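Local coordinates for endo-N-acetyl-beta-D-glucosaminidase (Hypocrea jecorina, PDB 4AC1), which hydrolyses N-glycans between the two core N-acetylglucosamines as a family 18 glycoside hydrolase, and is held responsible for deglycosylating the fungus's own cellulases, at residues A[1-6]-A[278-283]; A[7-12]-A[34-39]. All coordinates share one frame; numbering follows the deposited sequence.

How the interactions relate
Both interactions use strand 4-9 of the barrel, but at different depths. Interaction 1 (1-6 with 278-283) is a surface contact that brings the N-terminal residues against the end of the last helix: a salt bridge and a water-linked carbonyl lie beside a small apolar patch. Interaction 2 (7-12 with 34-39) is buried, about 18 Å away between centres, and is made of parallel backbone hydrogen bonds with mainly apolar side chains on both faces of the sheet. In sequence, interaction 2 is nested inside the loop that interaction 1 closes. The two meet where I6 packs on I37 and where L5 N probably bonds to the T34 hydroxyl oxygen and L5 O to H35 N, the second carrying on the strand pairing.

Interaction 1 of 2, residues A[1-6]-A[278-283]; sequences DLPRLI and ILRPGL
D1 and R280 reach toward each other tip to tip, carboxylate and guanidinium planes 39° apart. D1 OD2 takes a hydrogen bond from R280 NH2 at 2.6 Å as part of a salt bridge, with a weak one from NH1 beside it; the donor NH2 lies above the carboxylate plane. R280 NH2 also donates to P3 O at 2.9 Å, and a water joins R280 NE to that carbonyl, which so receives two bonds. An arginine suits this place: its chain, extended from CG to NE, carries several N-H groups to the N-terminal residues. The compact P3 ring, behind a cis peptide bond, serves two partners, with CD over one guanidinium face, toward its rim, and CG 3.6 Å from L279 CB. The branched leucine also sends CD1, anti to CA (chi2 175°), to R4 O and L5 CB. An alanine in place of R280 would probably leave the D1 carboxylate without its charged mate and P3 O without the bond from NH2, and take the flat cover from P3 CD. The contact ties the C-terminal end of helix 270-279 and the residue after it to the residues leading into strand 4-9, where L5 packs on W271 and V275 of that helix.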
ATOM      1  N   ASP A   1       9.080 -13.676  -0.098  1.00 16.29           N
ATOM      2  CA  ASP A   1       9.195 -14.335   1.230  1.00 15.28           C
ATOM      3  C   ASP A   1       8.162 -13.785   2.217  1.00 13.68           C
ATOM      4  O   ASP A   1       8.232 -12.627   2.650  1.00 13.44           O
ATOM      5  CB  ASP A   1      10.604 -14.198   1.809  1.00 16.86           C
ATOM      6  CG  ASP A   1      10.694 -14.737   3.229  1.00 18.76           C
ATOM      7  OD1 ASP A   1      10.561 -15.967   3.427  1.00 22.46           O
ATOM      8  OD2 ASP A   1      10.873 -13.928   4.149  1.00 22.40           O
ATOM      9  N   LEU A   2       7.210 -14.642   2.559  1.00 11.23           N
ATOM     10  CA  LEU A   2       6.104 -14.295   3.434  1.00  9.99           C
ATOM     11  C   LEU A   2       6.511 -14.565   4.875  1.00  9.11           C
ATOM     12  O   LEU A   2       7.255 -15.524   5.148  1.00 10.07           O
ATOM     13  CB  LEU A   2       4.884 -15.137   3.079  1.00  9.77           C
ATOM     14  CG  LEU A   2       4.361 -15.030   1.648  1.00 10.17           C
ATOM     15  CD1 LEU A   2       3.167 -15.932   1.480  1.00 11.29           C
ATOM     16  CD2 LEU A   2       3.999 -13.592   1.273  1.00  8.62           C
ATOM     17  N   PRO A   3       6.011 -13.764   5.822  1.00  7.84           N
ATOM     18  CA  PRO A   3       5.056 -12.673   5.658  1.00  6.91           C
ATOM     19  C   PRO A   3       5.717 -11.346   5.291  1.00  5.95           C
ATOM     20  O   PRO A   3       6.826 -11.043   5.737  1.00  5.82           O
ATOM     21  CB  PRO A   3       4.432 -12.566   7.053  1.00  7.01           C
ATOM     22  CG  PRO A   3       5.547 -12.929   7.966  1.00  8.39           C
ATOM     23  CD  PRO A   3       6.281 -14.034   7.249  1.00  8.34           C
ATOM     24  N   ARG A   4       5.021 -10.553   4.489  1.00  4.91           N
ATOM     25  CA  ARG A   4       5.477  -9.201   4.163  1.00  4.68           C
ATOM     26  C   ARG A   4       5.227  -8.277   5.347  1.00  4.00           C
ATOM     27  O   ARG A   4       4.258  -8.468   6.106  1.00  4.77           O
ATOM     28  CB  ARG A   4       4.744  -8.668   2.936  1.00  3.94           C
ATOM     29  CG  ARG A   4       4.817  -9.603   1.732  1.00  4.30           C
ATOM     30  CD  ARG A   4       4.021  -9.044   0.575  1.00  4.91           C
ATOM     31  NE  ARG A   4       3.849  -9.986  -0.534  1.00  5.65           N
ATOM     32  CZ  ARG A   4       2.845 -10.855  -0.644  1.00  4.83           C
ATOM     33  NH1 ARG A   4       1.939 -10.959   0.310  1.00  6.92           N
ATOM     34  NH2 ARG A   4       2.742 -11.631  -1.719  1.00  7.33           N
ATOM     35  N   LEU A   5       6.114  -7.299   5.524  1.00  4.32           N
ATOM     36  CA  LEU A   5       5.881  -6.203   6.449  1.00  4.65           C
ATOM     37  C   LEU A   5       6.034  -4.928   5.656  1.00  4.32           C
ATOM     38  O   LEU A   5       7.131  -4.607   5.179  1.00  4.24           O
ATOM     39  CB  LEU A   5       6.858  -6.217   7.631  1.00  5.29           C
ATOM     40  CG  LEU A   5       6.722  -5.045   8.617  1.00  6.86           C
ATOM     41  CD1 LEU A   5       5.303  -4.951   9.215  1.00  8.17           C
ATOM     42  CD2 LEU A   5       7.769  -5.116   9.722  1.00  8.51           C
ATOM     43  N   ILE A   6       4.928  -4.211   5.511  1.00  4.59           N
ATOM     44  CA  ILE A   6       4.815  -3.105   4.580  1.00  4.47           C
ATOM     45  C   ILE A   6       4.463  -1.853   5.354  1.00  4.26           C
ATOM     46  O   ILE A   6       3.568  -1.881   6.190  1.00  4.91           O
ATOM     47  CB  ILE A   6       3.681  -3.394   3.586  1.00  4.26           C
ATOM     48  CG1 ILE A   6       3.997  -4.655   2.767  1.00  4.27           C
ATOM     49  CG2 ILE A   6       3.397  -2.186   2.678  1.00  4.98           C
ATOM     50  CD1 ILE A   6       2.804  -5.540   2.519  1.00  5.83           C
ATOM     51  N   ILE A 278       5.722 -10.142  15.997  1.00  6.80           N
ATOM     52  CA  ILE A 278       4.493 -10.877  15.704  1.00  6.89           C
ATOM     53  C   ILE A 278       4.650 -11.816  14.496  1.00  6.66           C
ATOM     54  O   ILE A 278       4.255 -12.993  14.550  1.00  6.78           O
ATOM     55  CB  ILE A 278       3.312  -9.898  15.474  1.00  7.07           C
ATOM     56  CG1 ILE A 278       2.983  -9.157  16.773  1.00  7.04           C
ATOM     57  CG2 ILE A 278       2.099 -10.629  14.880  1.00  6.85           C
ATOM     58  CD1 ILE A 278       1.973  -8.019  16.607  1.00  9.26           C
ATOM     59  N   LEU A 279       5.225 -11.311  13.407  1.00  6.19           N
ATOM     60  CA  LEU A 279       5.251 -12.037  12.146  1.00  6.51           C
ATOM     61  C   LEU A 279       6.402 -13.017  12.047  1.00  6.68           C
ATOM     62  O   LEU A 279       6.299 -14.051  11.376  1.00  6.78           O
ATOM     63  CB  LEU A 279       5.390 -11.043  11.007  1.00  6.57           C
ATOM     64  CG  LEU A 279       4.186 -10.153  10.732  1.00  6.41           C
ATOM     65  CD1 LEU A 279       4.545  -9.139   9.633  1.00  6.16           C
ATOM     66  CD2 LEU A 279       2.967 -10.990  10.346  1.00  8.18           C
ATOM     67  N   ARG A 280       7.511 -12.654  12.678  1.00  7.02           N
ATOM     68  CA  ARG A 280       8.732 -13.448  12.637  1.00  7.69           C
ATOM     69  C   ARG A 280       9.310 -13.621  14.044  1.00  8.22           C
ATOM     70  O   ARG A 280      10.398 -13.118  14.340  1.00  8.17           O
ATOM     71  CB  ARG A 280       9.751 -12.805  11.688  1.00  7.80           C
ATOM     72  CG  ARG A 280       9.329 -12.834  10.220  1.00  6.44           C
ATOM     73  CD  ARG A 280      10.352 -12.203   9.284  1.00  7.65           C
ATOM     74  NE  ARG A 280       9.772 -12.024   7.954  1.00  7.86           N
ATOM     75  CZ  ARG A 280       9.907 -12.878   6.944  1.00  8.15           C
ATOM     76  NH1 ARG A 280      10.643 -13.986   7.080  1.00  9.66           N
ATOM     77  NH2 ARG A 280       9.317 -12.619   5.787  1.00  9.66           N
ATOM     78  N   PRO A 281       8.580 -14.349  14.913  1.00  9.50           N
ATOM     79  CA  PRO A 281       8.980 -14.447  16.325  1.00 10.87           C
ATOM     80  C   PRO A 281      10.272 -15.239  16.549  1.00 11.75           C
ATOM     81  O   PRO A 281      10.836 -15.175  17.637  1.00 12.65           O
ATOM     82  CB  PRO A 281       7.784 -15.132  16.998  1.00 11.29           C
ATOM     83  CG  PRO A 281       7.038 -15.810  15.904  1.00 11.44           C
ATOM     84  CD  PRO A 281       7.340 -15.091  14.621  1.00  9.61           C
ATOM     85  N   GLY A 282      10.743 -15.961  15.534  1.00 11.54           N
ATOM     86  CA  GLY A 282      11.992 -16.715  15.640  1.00 13.19           C
ATOM     87  C   GLY A 282      13.222 -15.972  15.154  1.00 14.13           C
ATOM     88  O   GLY A 282      14.331 -16.518  15.176  1.00 14.24           O
ATOM     89  N   LEU A 283      13.032 -14.732  14.700  1.00 15.33           N
ATOM     90  CA  LEU A 283      14.136 -13.885  14.251  1.00 16.86           C
ATOM     91  C   LEU A 283      14.958 -13.401  15.444  1.00 17.35           C
ATOM     92  O   LEU A 283      16.181 -13.510  15.442  1.00 18.48           O
ATOM     93  CB  LEU A 283      13.613 -12.690  13.435  1.00 16.83           C
ATOM     94  CG  LEU A 283      14.607 -11.782  12.700  1.00 17.76           C
ATOM     95  CD1 LEU A 283      15.250 -12.502  11.520  1.00 18.96           C
ATOM     96  CD2 LEU A 283      13.921 -10.509  12.239  1.00 18.98           C
TER
HETATM   97  O   HOH W   1       8.579  -9.467   7.562  1.00  6.89           O

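Interaction 2 of 2, residues A[7-12]-A[34-39]; sequences VYFQTT and THLIVC
Strands 4-9 and 35-42 are consecutive parallel strands of the barrel, joined in a beta-alpha-beta unit through helix 24-27, and V7, Y8 and F9 pair here with L36, I37 and V38. The backbone ladder runs V7 N to H35 O, I37 N to V7 O at 2.9 Å, F9 N to I37 O at 2.8 Å, and C39 N to F9 O. The bond from C39 N to F9 O is the longest, 3.2 Å, its donor well above the carbonyl plane.

On the face carrying Y8 and I37, the two side chains lie side by side and point the same way. I37 CD1 is anti to CA (chi2 -178°) and lies over one face of the Y8 ring, toward its rim, a CH-pi contact 4.1 Å from the centroid. I37 CG2 meets the ring at CE2. A branched isoleucine suits this place by offering two methyl groups to one ring. C39 SG lies in the ring plane at the edge, 3.9 Å from Y8 CD2, and also touches Q10 CB at 3.6 Å. Q10 NE2 bonds S40.

On the other face L36 passes obliquely by V7, and its CD1 rests against F9 CB at 3.9 Å; F9 and V38 both pack on L64 of helix 62-73. Apolar residues, aliphatic V7, L36 and V38 and aromatic F9, fit this layer between strands and helices. With Y8 packed by I37 and C39 on the inner face, its hydroxyl bonded to D123 and D125 close by, the arrangement fits the (beta/alpha)8 barrel of family 18, Y8 lying beside the DxDxE motif at what is probably the active-site end.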
ATOM      1  N   VAL A   7       5.175  -0.764   5.102  1.00  3.91           N
ATOM      2  CA  VAL A   7       4.904   0.519   5.760  1.00  4.41           C
ATOM      3  C   VAL A   7       4.640   1.584   4.700  1.00  4.04           C
ATOM      4  O   VAL A   7       5.461   1.784   3.780  1.00  4.96           O
ATOM      5  CB  VAL A   7       6.088   0.963   6.639  1.00  4.68           C
ATOM      6  CG1 VAL A   7       5.924   2.433   7.088  1.00  5.98           C
ATOM      7  CG2 VAL A   7       6.241   0.030   7.831  1.00  5.72           C
ATOM      8  N   TYR A   8       3.485   2.240   4.808  1.00  4.12           N
ATOM      9  CA  TYR A   8       3.176   3.413   4.004  1.00  4.74           C
ATOM     10  C   TYR A   8       3.824   4.653   4.603  1.00  4.55           C
ATOM     11  O   TYR A   8       3.759   4.878   5.824  1.00  4.60           O
ATOM     12  CB  TYR A   8       1.671   3.632   3.935  1.00  4.61           C
ATOM     13  CG  TYR A   8       0.899   2.690   3.024  1.00  4.08           C
ATOM     14  CD1 TYR A   8       0.390   1.473   3.483  1.00  4.87           C
ATOM     15  CD2 TYR A   8       0.664   3.032   1.691  1.00  4.15           C
ATOM     16  CE1 TYR A   8      -0.317   0.621   2.631  1.00  5.53           C
ATOM     17  CE2 TYR A   8      -0.051   2.196   0.838  1.00  4.27           C
ATOM     18  CZ  TYR A   8      -0.537   0.994   1.319  1.00  5.21           C
ATOM     19  OH  TYR A   8      -1.256   0.155   0.493  1.00  5.09           O
ATOM     20  N   PHE A   9       4.440   5.451   3.730  1.00  4.70           N
ATOM     21  CA  PHE A   9       5.220   6.626   4.110  1.00  5.27           C
ATOM     22  C   PHE A   9       4.642   7.816   3.338  1.00  5.60           C
ATOM     23  O   PHE A   9       5.054   8.084   2.198  1.00  5.42           O
ATOM     24  CB  PHE A   9       6.691   6.363   3.744  1.00  5.67           C
ATOM     25  CG  PHE A   9       7.666   7.411   4.233  1.00  6.00           C
ATOM     26  CD1 PHE A   9       8.140   7.400   5.542  1.00  7.76           C
ATOM     27  CD2 PHE A   9       8.146   8.380   3.359  1.00  7.72           C
ATOM     28  CE1 PHE A   9       9.054   8.371   5.977  1.00  9.04           C
ATOM     29  CE2 PHE A   9       9.055   9.347   3.779  1.00  6.75           C
ATOM     30  CZ  PHE A   9       9.511   9.341   5.091  1.00  6.41           C
ATOM     31  N   GLN A  10       3.626   8.465   3.920  1.00  6.17           N
ATOM     32  CA  GLN A  10       2.944   9.609   3.288  1.00  7.01           C
ATOM     33  C   GLN A  10       3.435  10.943   3.836  1.00  7.59           C
ATOM     34  O   GLN A  10       3.738  11.868   3.074  1.00  8.49           O
ATOM     35  CB  GLN A  10       1.421   9.538   3.418  1.00  6.92           C
ATOM     36  CG  GLN A  10       0.749  10.558   2.506  1.00  8.61           C
ATOM     37  CD  GLN A  10      -0.736  10.664   2.706  1.00  9.52           C
ATOM     38  OE1 GLN A  10      -1.205  11.199   3.712  1.00  9.30           O
ATOM     39  NE2 GLN A  10      -1.489  10.180   1.745  1.00  7.96           N
ATOM     40  N   THR A  11       3.494  11.035   5.163  1.00  7.44           N
ATOM     41  CA  THR A  11       4.005  12.217   5.851  1.00  8.13           C
ATOM     42  C   THR A  11       5.521  12.128   5.820  1.00  8.23           C
ATOM     43  O   THR A  11       6.119  11.240   6.450  1.00  8.64           O
ATOM     44  CB  THR A  11       3.484  12.290   7.289  1.00  8.24           C
ATOM     45  OG1 THR A  11       2.058  12.317   7.259  1.00  9.12           O
ATOM     46  CG2 THR A  11       3.977  13.556   8.001  1.00  8.58           C
ATOM     47  N   THR A  12       6.129  13.056   5.081  1.00  8.54           N
ATOM     48  CA  THR A  12       7.542  12.988   4.718  1.00  9.23           C
ATOM     49  C   THR A  12       8.394  14.018   5.456  1.00  9.34           C
ATOM     50  O   THR A  12       9.621  13.919   5.472  1.00  9.23           O
ATOM     51  CB  THR A  12       7.733  13.207   3.192  1.00  9.68           C
ATOM     52  OG1 THR A  12       7.184  14.485   2.835  1.00  9.93           O
ATOM     53  CG2 THR A  12       7.039  12.103   2.379  1.00 10.54           C
ATOM     54  N   THR A  34       9.851  -5.477   4.607  1.00  4.78           N
ATOM     55  CA  THR A  34      10.018  -5.978   3.244  1.00  4.93           C
ATOM     56  C   THR A  34       9.703  -4.928   2.178  1.00  4.64           C
ATOM     57  O   THR A  34      10.285  -4.967   1.106  1.00  4.42           O
ATOM     58  CB  THR A  34       9.208  -7.252   3.001  1.00  4.86           C
ATOM     59  OG1 THR A  34       7.824  -6.976   3.219  1.00  4.62           O
ATOM     60  CG2 THR A  34       9.653  -8.362   3.943  1.00  5.69           C
ATOM     61  N   HIS A  35       8.786  -4.000   2.473  1.00  4.33           N
ATOM     62  CA  HIS A  35       8.331  -3.021   1.490  1.00  4.97           C
ATOM     63  C   HIS A  35       8.100  -1.672   2.132  1.00  4.64           C
ATOM     64  O   HIS A  35       7.479  -1.603   3.198  1.00  4.45           O
ATOM     65  CB  HIS A  35       7.015  -3.491   0.850  1.00  4.94           C
ATOM     66  CG  HIS A  35       7.140  -4.793   0.139  1.00  4.58           C
ATOM     67  ND1 HIS A  35       7.098  -6.003   0.799  1.00  4.22           N
ATOM     68  CD2 HIS A  35       7.385  -5.074  -1.161  1.00  4.69           C
ATOM     69  CE1 HIS A  35       7.292  -6.978  -0.072  1.00  5.67           C
ATOM     70  NE2 HIS A  35       7.476  -6.437  -1.265  1.00  4.23           N
ATOM     71  N   LEU A  36       8.534  -0.607   1.460  1.00  4.79           N
ATOM     72  CA  LEU A  36       8.273   0.760   1.880  1.00  5.57           C
ATOM     73  C   LEU A  36       7.502   1.398   0.727  1.00  5.16           C
ATOM     74  O   LEU A  36       8.010   1.407  -0.414  1.00  5.67           O
ATOM     75  CB  LEU A  36       9.589   1.506   2.150  1.00  5.83           C
ATOM     76  CG  LEU A  36       9.577   2.915   2.779  1.00  7.25           C
ATOM     77  CD1 LEU A  36       9.081   4.005   1.830  1.00  8.89           C
ATOM     78  CD2 LEU A  36       8.833   2.971   4.126  1.00  8.43           C
ATOM     79  N   ILE A  37       6.299   1.910   1.003  1.00  4.51           N
ATOM     80  CA  ILE A  37       5.444   2.489  -0.033  1.00  4.53           C
ATOM     81  C   ILE A  37       5.405   4.015   0.116  1.00  4.34           C
ATOM     82  O   ILE A  37       4.793   4.549   1.051  1.00  5.21           O
ATOM     83  CB  ILE A  37       4.010   1.872  -0.036  1.00  4.36           C
ATOM     84  CG1 ILE A  37       4.087   0.340  -0.158  1.00  4.66           C
ATOM     85  CG2 ILE A  37       3.188   2.465  -1.189  1.00  5.23           C
ATOM     86  CD1 ILE A  37       2.742  -0.371  -0.210  1.00  6.34           C
ATOM     87  N   VAL A  38       6.100   4.696  -0.797  1.00  4.67           N
ATOM     88  CA  VAL A  38       6.136   6.162  -0.852  1.00  5.25           C
ATOM     89  C   VAL A  38       4.817   6.633  -1.462  1.00  4.42           C
ATOM     90  O   VAL A  38       4.410   6.154  -2.521  1.00  4.71           O
ATOM     91  CB  VAL A  38       7.333   6.660  -1.689  1.00  5.89           C
ATOM     92  CG1 VAL A  38       7.312   8.191  -1.848  1.00  6.58           C
ATOM     93  CG2 VAL A  38       8.638   6.208  -1.032  1.00  6.57           C
ATOM     94  N   CYS A  39       4.160   7.574  -0.796  1.00  4.90           N
ATOM     95  CA  CYS A  39       2.808   7.970  -1.179  1.00  5.15           C
ATOM     96  C   CYS A  39       2.490   9.381  -0.665  1.00  4.86           C
ATOM     97  O   CYS A  39       3.248   9.908   0.141  1.00  5.74           O
ATOM     98  CB  CYS A  39       1.790   6.953  -0.636  1.00  5.05           C
ATOM     99  SG  CYS A  39       1.749   6.761   1.170  1.00  6.00           S
TER